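PDB 5Z7R: short-chain-enoyl-CoA hydratase from Clostridium acetobutylicum, which catalyses the reversible hydration of crotonyl-CoA, interconverting short-chain (2E)-enoyl-CoA and (3S)-3-hydroxyacyl-CoA thioesters, and also accepts hexenoyl-CoA but not higher analogues. Local coordinates for the interface of chains A and B. Sequence-based numbering; all coordinates share one arbitrary frame. Chains: chain A/B, Short-chain-enoyl-CoA hydratase.

Contact 1: the interface of chains A and B. Residues chain A 91, 151, 219; chain B 217, 220-222, 225.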
# COMPACT_ATOMS: atom_id res chain seq x y z
N ARG A 91 -14.31 -13.19 5.80
CA ARG A 91 -13.82 -11.84 6.09
C ARG A 91 -14.62 -11.21 7.20
O ARG A 91 -14.08 -10.43 8.00
CB ARG A 91 -13.90 -10.96 4.85
CG ARG A 91 -13.43 -9.54 5.08
CD ARG A 91 -11.97 -9.56 5.51
NE ARG A 91 -11.38 -8.24 5.35
CZ ARG A 91 -10.47 -7.69 6.15
NH1 ARG A 91 -10.03 -6.45 5.89
NH2 ARG A 91 -9.98 -8.34 7.19
N ARG A 151 0.48 -15.01 4.66
CA ARG A 151 0.52 -13.99 5.71
C ARG A 151 0.78 -14.58 7.07
O ARG A 151 1.37 -13.92 7.90
CB ARG A 151 -0.78 -13.18 5.79
CG ARG A 151 -0.90 -12.07 4.76
CD ARG A 151 -2.32 -11.53 4.63
NE ARG A 151 -2.35 -10.34 3.76
CZ ARG A 151 -2.34 -10.33 2.43
NH1 ARG A 151 -2.43 -9.18 1.81
NH2 ARG A 151 -2.32 -11.47 1.70
N GLN A 219 -2.56 -3.48 7.36
CA GLN A 219 -2.75 -3.40 5.94
C GLN A 219 -1.93 -2.29 5.31
O GLN A 219 -1.76 -2.27 4.11
CB GLN A 219 -4.22 -3.17 5.60
CG GLN A 219 -5.19 -4.13 6.28
CD GLN A 219 -4.76 -5.54 6.06
OE1 GLN A 219 -4.44 -5.93 4.94
NE2 GLN A 219 -4.69 -6.31 7.15
N GLY B 217 -1.14 -10.87 -4.35
CA GLY B 217 -2.06 -10.50 -3.26
C GLY B 217 -1.28 -10.16 -1.99
O GLY B 217 -1.68 -9.36 -1.13
N CYS B 220 -0.56 -6.31 -1.41
CA CYS B 220 -1.58 -5.33 -1.10
C CYS B 220 -2.47 -5.64 0.10
O CYS B 220 -2.36 -6.71 0.71
CB CYS B 220 -2.41 -5.06 -2.35
SG CYS B 220 -3.33 -6.47 -3.00
N ASP B 221 -3.33 -4.69 0.45
CA ASP B 221 -4.33 -4.89 1.47
C ASP B 221 -5.15 -6.16 1.23
O ASP B 221 -5.34 -6.62 0.09
CB ASP B 221 -5.25 -3.67 1.62
CG ASP B 221 -6.31 -3.59 0.50
OD1 ASP B 221 -7.44 -4.16 0.63
OD2 ASP B 221 -6.03 -2.93 -0.51
N ILE B 222 -5.61 -6.73 2.34
CA ILE B 222 -6.30 -8.02 2.35
C ILE B 222 -7.62 -8.05 1.53
O ILE B 222 -7.90 -9.06 0.87
CB ILE B 222 -6.50 -8.53 3.80
CG1 ILE B 222 -6.93 -10.00 3.82
CG2 ILE B 222 -7.51 -7.67 4.56
CD1 ILE B 222 -5.86 -10.96 3.34
N ALA B 225 -6.62 -8.09 -2.02
CA ALA B 225 -5.95 -9.37 -2.22
C ALA B 225 -6.94 -10.51 -2.37
O ALA B 225 -6.79 -11.37 -3.24
CB ALA B 225 -5.00 -9.65 -1.06
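B:Ile222, the first residue of helix 222-236, is clasped by A:Arg91, A:Arg151 and A:Gln219 at this subunit interface of an enoyl-CoA hydratase of the crotonase family. Its two branches diverge. CG1 lies anti to the backbone N (chi1 -167°) and sends CD1 over one face of the A:Arg151 guanidinium, 3.7 Å from CZ and displaced toward the rim. CG2 rests off-centre on a face of the A:Arg91 guanidinium, 3.4 Å from its CZ. The same CG2 of B:Ile222 packs 3.8 Å from the amide carbon CD of A:Gln219. The start of the helix is also held by polar contact: the B:Ile222 backbone N donates to the amide oxygen OE1 of A:Gln219 at 3.0 Å, approaching from above the carbonyl plane. Beneath CD1, the terminal nitrogen NH1 of A:Arg151 gives a hydrogen bond to B:Gly217 O at 3.0 Å, 158° at the hydrogen, with the acceptor close to the guanidinium plane, which probably helps to cap the C-terminal end of helix 204-217. Packing is looser around B:Asp221, whose CB is 4.1 Å from A:Gln219 CB. Its carboxylate OD1 remains 6.3 Å from A:Arg91 NH1, a separation that leaves at most a long-range attraction.

Contact 2: the interface of chains A and B. Residues chain A 146-147, 150-151, 155; chain B 214, 217-218.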
# COMPACT_ATOMS: atom_id res chain seq x y z
N THR A 146 -4.98 -18.40 -0.54
CA THR A 146 -3.82 -17.87 -1.27
C THR A 146 -3.29 -16.63 -0.60
O THR A 146 -2.20 -16.19 -0.90
CB THR A 146 -4.16 -17.51 -2.74
OG1 THR A 146 -5.10 -16.43 -2.81
CG2 THR A 146 -4.70 -18.71 -3.49
N GLN A 147 -4.08 -16.05 0.29
CA GLN A 147 -3.70 -14.83 0.94
C GLN A 147 -3.37 -14.99 2.43
O GLN A 147 -2.41 -14.37 2.93
CB GLN A 147 -4.84 -13.81 0.82
CG GLN A 147 -5.14 -13.36 -0.59
CD GLN A 147 -3.88 -13.14 -1.42
OE1 GLN A 147 -2.99 -12.38 -1.03
NE2 GLN A 147 -3.81 -13.81 -2.58
N SER A 150 0.13 -17.47 3.50
CA SER A 150 1.42 -16.81 3.34
C SER A 150 1.57 -15.70 4.36
O SER A 150 2.66 -15.49 4.92
CB SER A 150 1.52 -16.25 1.97
OG SER A 150 0.42 -15.45 1.75
N ARG A 151 0.48 -15.01 4.66
CA ARG A 151 0.52 -13.99 5.71
C ARG A 151 0.78 -14.58 7.07
O ARG A 151 1.37 -13.92 7.90
CB ARG A 151 -0.78 -13.18 5.79
CG ARG A 151 -0.90 -12.07 4.76
CD ARG A 151 -2.32 -11.53 4.63
NE ARG A 151 -2.35 -10.34 3.76
CZ ARG A 151 -2.34 -10.33 2.43
NH1 ARG A 151 -2.43 -9.18 1.81
NH2 ARG A 151 -2.32 -11.47 1.70
N MET A 155 5.90 -16.91 3.03
CA MET A 155 5.79 -17.38 1.67
C MET A 155 6.38 -18.75 1.38
O MET A 155 5.78 -19.55 0.66
CB MET A 155 6.37 -16.35 0.74
CG MET A 155 5.49 -15.13 0.67
SD MET A 155 5.02 -14.80 -1.03
CE MET A 155 6.62 -14.70 -1.85
N ILE B 214 -0.77 -15.63 -4.88
CA ILE B 214 0.09 -15.43 -3.71
C ILE B 214 1.06 -14.26 -3.92
O ILE B 214 1.12 -13.33 -3.12
CB ILE B 214 0.85 -16.73 -3.37
CG1 ILE B 214 -0.15 -17.82 -2.94
CG2 ILE B 214 1.87 -16.47 -2.28
CD1 ILE B 214 0.40 -19.22 -3.07
N GLY B 217 -1.14 -10.87 -4.35
CA GLY B 217 -2.06 -10.50 -3.26
C GLY B 217 -1.28 -10.16 -1.99
O GLY B 217 -1.68 -9.36 -1.13
N MET B 218 -0.10 -10.74 -1.91
CA MET B 218 0.82 -10.43 -0.84
C MET B 218 1.27 -8.97 -0.89
O MET B 218 1.64 -8.43 0.10
CB MET B 218 2.01 -11.38 -1.01
CG MET B 218 2.67 -11.91 0.22
SD MET B 218 1.60 -12.40 1.58
CE MET B 218 2.61 -11.56 2.80
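B:Met218 lies against one flank of helix 145-153 of chain A, its bent side chain running antiparallel to both A:Arg151 and A:Met155. The sulfur SD faces A:Ser150, 3.3 Å from the hydroxyl OG, while the terminal methyl CE continues along the aliphatic part of A:Arg151 to within 4.0 Å of CG. Across B:Met218 from A:Arg151, A:Met155 passes in the opposite sense, its sulfur SD 3.9 Å from B:Met218 CG, and the same sulfur reaches B:Ile214 CG2 at 3.8 Å. B:Ile214 divides its branches between two partners: CG2, anti to the backbone N, goes to the methionine, whereas CG1, anti to the carbonyl carbon (chi1 -66°), turns toward the backbone O and CB of A:Thr146. A:Gln147 covers the backbone of B:Gly217 with its amide, CD being 3.7 Å from the glycine CA. That amide is fixed from within chain A. Its NE2 donates to A:Thr146 OG1 at 2.9 Å, and its OE1 accepts from A:Arg151 NH2 at 3.0 Å. The same NH2 also gives a nearly straight bond, 173° at the hydrogen, to the backbone O of A:Gln147, so one nitrogen ties the arginine to both ends of the glutamine. The site joins helix 145-153 and the start of helix 155-164 in chain A to the C-terminal end of helix 204-217 and the following loop in chain B; its centre is about 11 Å from the active-site A:Glu114.

Contact 3: the interface of chains A and B. Residues chain A 155, 159, 163; chain B 99, 120-121, 211.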
# COMPACT_ATOMS: atom_id res chain seq x y z
N MET A 155 5.90 -16.91 3.03
CA MET A 155 5.79 -17.38 1.67
C MET A 155 6.38 -18.75 1.38
O MET A 155 5.78 -19.55 0.66
CB MET A 155 6.37 -16.35 0.74
CG MET A 155 5.49 -15.13 0.67
SD MET A 155 5.02 -14.80 -1.03
CE MET A 155 6.62 -14.70 -1.85
N LYS A 159 3.60 -21.43 -0.05
CA LYS A 159 3.77 -21.87 -1.41
C LYS A 159 3.98 -23.37 -1.54
O LYS A 159 3.48 -24.01 -2.46
CB LYS A 159 4.91 -21.10 -2.09
CG LYS A 159 4.53 -19.67 -2.46
CD LYS A 159 5.70 -18.91 -3.05
CE LYS A 159 5.23 -17.65 -3.74
NZ LYS A 159 6.23 -17.13 -4.70
N PHE A 163 1.20 -25.45 -3.62
CA PHE A 163 1.64 -26.09 -4.85
C PHE A 163 1.67 -27.60 -4.74
O PHE A 163 1.33 -28.27 -5.71
CB PHE A 163 3.03 -25.64 -5.34
CG PHE A 163 3.18 -24.16 -5.52
CD1 PHE A 163 2.10 -23.31 -5.64
CD2 PHE A 163 4.46 -23.60 -5.59
CE1 PHE A 163 2.28 -21.93 -5.77
CE2 PHE A 163 4.64 -22.23 -5.73
CZ PHE A 163 3.56 -21.40 -5.82
N PRO B 99 6.32 -23.05 -10.51
CA PRO B 99 7.05 -23.08 -9.23
C PRO B 99 8.53 -23.30 -9.45
O PRO B 99 8.91 -24.12 -10.31
CB PRO B 99 6.43 -24.26 -8.49
CG PRO B 99 5.65 -24.99 -9.53
CD PRO B 99 5.22 -24.01 -10.54
N ASP B 120 10.46 -20.03 -5.13
CA ASP B 120 9.19 -20.14 -4.42
C ASP B 120 9.43 -20.87 -3.12
O ASP B 120 8.85 -20.54 -2.09
CB ASP B 120 8.16 -20.90 -5.27
CG ASP B 120 7.74 -20.11 -6.50
OD1 ASP B 120 7.09 -19.06 -6.35
OD2 ASP B 120 8.05 -20.55 -7.61
N ILE B 121 10.32 -21.86 -3.20
CA ILE B 121 10.64 -22.76 -2.12
C ILE B 121 12.16 -23.02 -2.00
O ILE B 121 12.84 -23.22 -2.99
CB ILE B 121 9.94 -24.11 -2.35
CG1 ILE B 121 8.43 -23.92 -2.39
CG2 ILE B 121 10.31 -25.11 -1.25
CD1 ILE B 121 7.76 -24.95 -3.26
N LYS B 211 0.16 -19.52 -7.71
CA LYS B 211 1.39 -18.72 -7.66
C LYS B 211 1.15 -17.22 -7.91
O LYS B 211 1.59 -16.36 -7.13
CB LYS B 211 2.46 -19.22 -8.62
CG LYS B 211 3.68 -18.31 -8.58
CD LYS B 211 4.93 -19.02 -9.02
CE LYS B 211 6.06 -18.03 -9.07
NZ LYS B 211 7.31 -18.71 -9.46
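Helix 155-164 of chain A lies against three elements of chain B: the loop carrying B:Pro99, B:Asp120 just ahead of strand 121-125, and helix 204-217 at B:Lys211. A salt bridge joins the ammonium NZ of A:Lys159 to the carboxylate OD1 of B:Asp120, 2.7 Å apart. The lysine chain, extended beyond CG, crosses the aspartate at about a right angle, and its CD packs 3.9 Å from B:Asp120 CB. NZ takes the anti lone pair of OD1, pointing away from the other oxygen. That second oxygen, OD2, is bonded on its syn side by NZ of B:Lys211, also at 2.7 Å. The carboxylate is thus held between a lysine of its own chain and one of the partner, which would probably favour its ionised form and fix its rotation. A:Phe163 fills the neighbouring apolar surface. Its ring meets B:Asp120 edge-on, with CB in the ring plane and 3.8 Å from CE2, and the ring and carboxylate planes are 85° apart. On either side of CE2, B:Pro99 CB and B:Lys211 CB approach the rim from one face, 3.6 Å from A:Phe163 CD2 and 3.7 Å from its CZ respectively; the backbone O of A:Lys159 lies over the other face. In the fold, helix 155-164 packs where the start of strand 121-125 and helix 204-217 of chain B come together; the site's centre is about 14 Å from the active-site B:Glu114.

Contact 4: the interface of chains A and B. Residues chain A 87, 91, 144, 147-148; chain B 226, 229-230.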
# COMPACT_ATOMS: atom_id res chain seq x y z
N ASN A 87 -15.43 -16.03 0.84
CA ASN A 87 -14.57 -14.95 1.35
C ASN A 87 -15.30 -13.85 2.10
O ASN A 87 -14.82 -13.30 3.11
CB ASN A 87 -13.77 -14.35 0.21
CG ASN A 87 -12.47 -15.04 -0.00
OD1 ASN A 87 -11.62 -15.03 0.88
ND2 ASN A 87 -12.29 -15.66 -1.15
N ARG A 91 -14.31 -13.19 5.80
CA ARG A 91 -13.82 -11.84 6.09
C ARG A 91 -14.62 -11.21 7.20
O ARG A 91 -14.08 -10.43 8.00
CB ARG A 91 -13.90 -10.96 4.85
CG ARG A 91 -13.43 -9.54 5.08
CD ARG A 91 -11.97 -9.56 5.51
NE ARG A 91 -11.38 -8.24 5.35
CZ ARG A 91 -10.47 -7.69 6.15
NH1 ARG A 91 -10.03 -6.45 5.89
NH2 ARG A 91 -9.98 -8.34 7.19
N GLY A 144 -9.79 -17.71 0.59
CA GLY A 144 -8.78 -16.86 1.19
C GLY A 144 -7.44 -17.54 1.29
O GLY A 144 -6.45 -16.91 1.58
N GLN A 147 -4.08 -16.05 0.29
CA GLN A 147 -3.70 -14.83 0.94
C GLN A 147 -3.37 -14.99 2.43
O GLN A 147 -2.41 -14.37 2.93
CB GLN A 147 -4.84 -13.81 0.82
CG GLN A 147 -5.14 -13.36 -0.59
CD GLN A 147 -3.88 -13.14 -1.42
OE1 GLN A 147 -2.99 -12.38 -1.03
NE2 GLN A 147 -3.81 -13.81 -2.58
N ARG A 148 -4.19 -15.76 3.13
CA ARG A 148 -4.06 -15.85 4.55
C ARG A 148 -2.85 -16.77 4.93
O ARG A 148 -2.11 -16.47 5.85
CB ARG A 148 -5.39 -16.27 5.20
CG ARG A 148 -6.43 -15.13 5.27
CD ARG A 148 -7.58 -15.38 6.24
NE ARG A 148 -8.50 -14.25 6.28
CZ ARG A 148 -9.59 -14.13 5.49
NH1 ARG A 148 -9.90 -15.07 4.64
NH2 ARG A 148 -10.35 -13.05 5.54
N LEU B 226 -7.96 -10.51 -1.53
CA LEU B 226 -8.98 -11.56 -1.57
C LEU B 226 -9.82 -11.48 -2.86
O LEU B 226 -10.13 -12.49 -3.46
CB LEU B 226 -9.87 -11.50 -0.31
CG LEU B 226 -9.16 -11.76 1.04
CD1 LEU B 226 -9.99 -11.18 2.16
CD2 LEU B 226 -8.88 -13.23 1.25
N GLU B 229 -7.79 -13.13 -5.59
CA GLU B 229 -8.02 -14.57 -5.57
C GLU B 229 -9.31 -15.04 -6.31
O GLU B 229 -9.27 -15.98 -7.10
CB GLU B 229 -8.03 -15.09 -4.13
CG GLU B 229 -8.22 -16.60 -4.00
CD GLU B 229 -8.54 -17.00 -2.57
OE1 GLU B 229 -7.56 -17.20 -1.79
OE2 GLU B 229 -9.74 -17.09 -2.22
N SER B 230 -10.45 -14.43 -6.05
CA SER B 230 -11.69 -14.93 -6.65
C SER B 230 -11.68 -14.78 -8.17
O SER B 230 -12.10 -15.69 -8.90
CB SER B 230 -12.90 -14.24 -6.04
OG SER B 230 -13.06 -14.62 -4.69
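The carboxylate oxygen OE2 of B:Glu229 is gripped by two donors of chain A. The backbone N of A:Gly144 approaches its syn lone pair at 2.9 Å. The side-chain amide of A:Asn87 comes from the anti side, its ND2 bonding OE2 at 3.1 Å with 166° at the hydrogen; OE2 lies in the amide plane, but the nitrogen is 32° out of the carboxylate plane. The glutamate reaches this pair from helix 222-236 through an extended chain, with CG trans to its N (chi1 -178°). A:Gly144 immediately precedes helix 145-153, so the carboxylate lies by the N-terminal end of that helix, where the dipole would probably stabilise a negative charge. One helical turn earlier, B:Leu226 supplies the apolar half of the contact. Its CD2 methyl packs 3.6 Å from A:Gly144 CA and sits beside the amide oxygen OD1 of A:Asn87. In this asparagine, ND2 is engaged by the glutamate, while OD1 lies against the leucine methyl. A:Arg148 crosses B:Leu226 at about a right angle, bringing NH2 to 3.9 Å from the other methyl, CD1. Past the leucine, A:Gln147 runs in the opposite direction, with its CB 4.1 Å from CD2. Within chain A, the guanidinium of A:Arg148 meets A:Arg91 at its edge, with CD of A:Arg91 in the plane of the A:Arg148 guanidinium.

Contacts 1, 2 and 4 form one surface, their centres 8 to 9 Å apart: A:Arg151 and B:Gly217 join contacts 1 and 2, A:Arg91 joins 1 and 4, and A:Gln147 joins 2 and 4. Contact 3 is centred about 10 Å from contact 2, sharing A:Met155 with it, and 17 to 18 Å from the others. Helices 204-217 and 222-236 of B brace helix 145-153 of A. The centre of contact 4 is about 7 Å from A:Glu114, and it could help couple assembly to the active site. The deposited assembly holds six copies, whereas the enzyme is a homotetramer, so this pairing may not be the biological one.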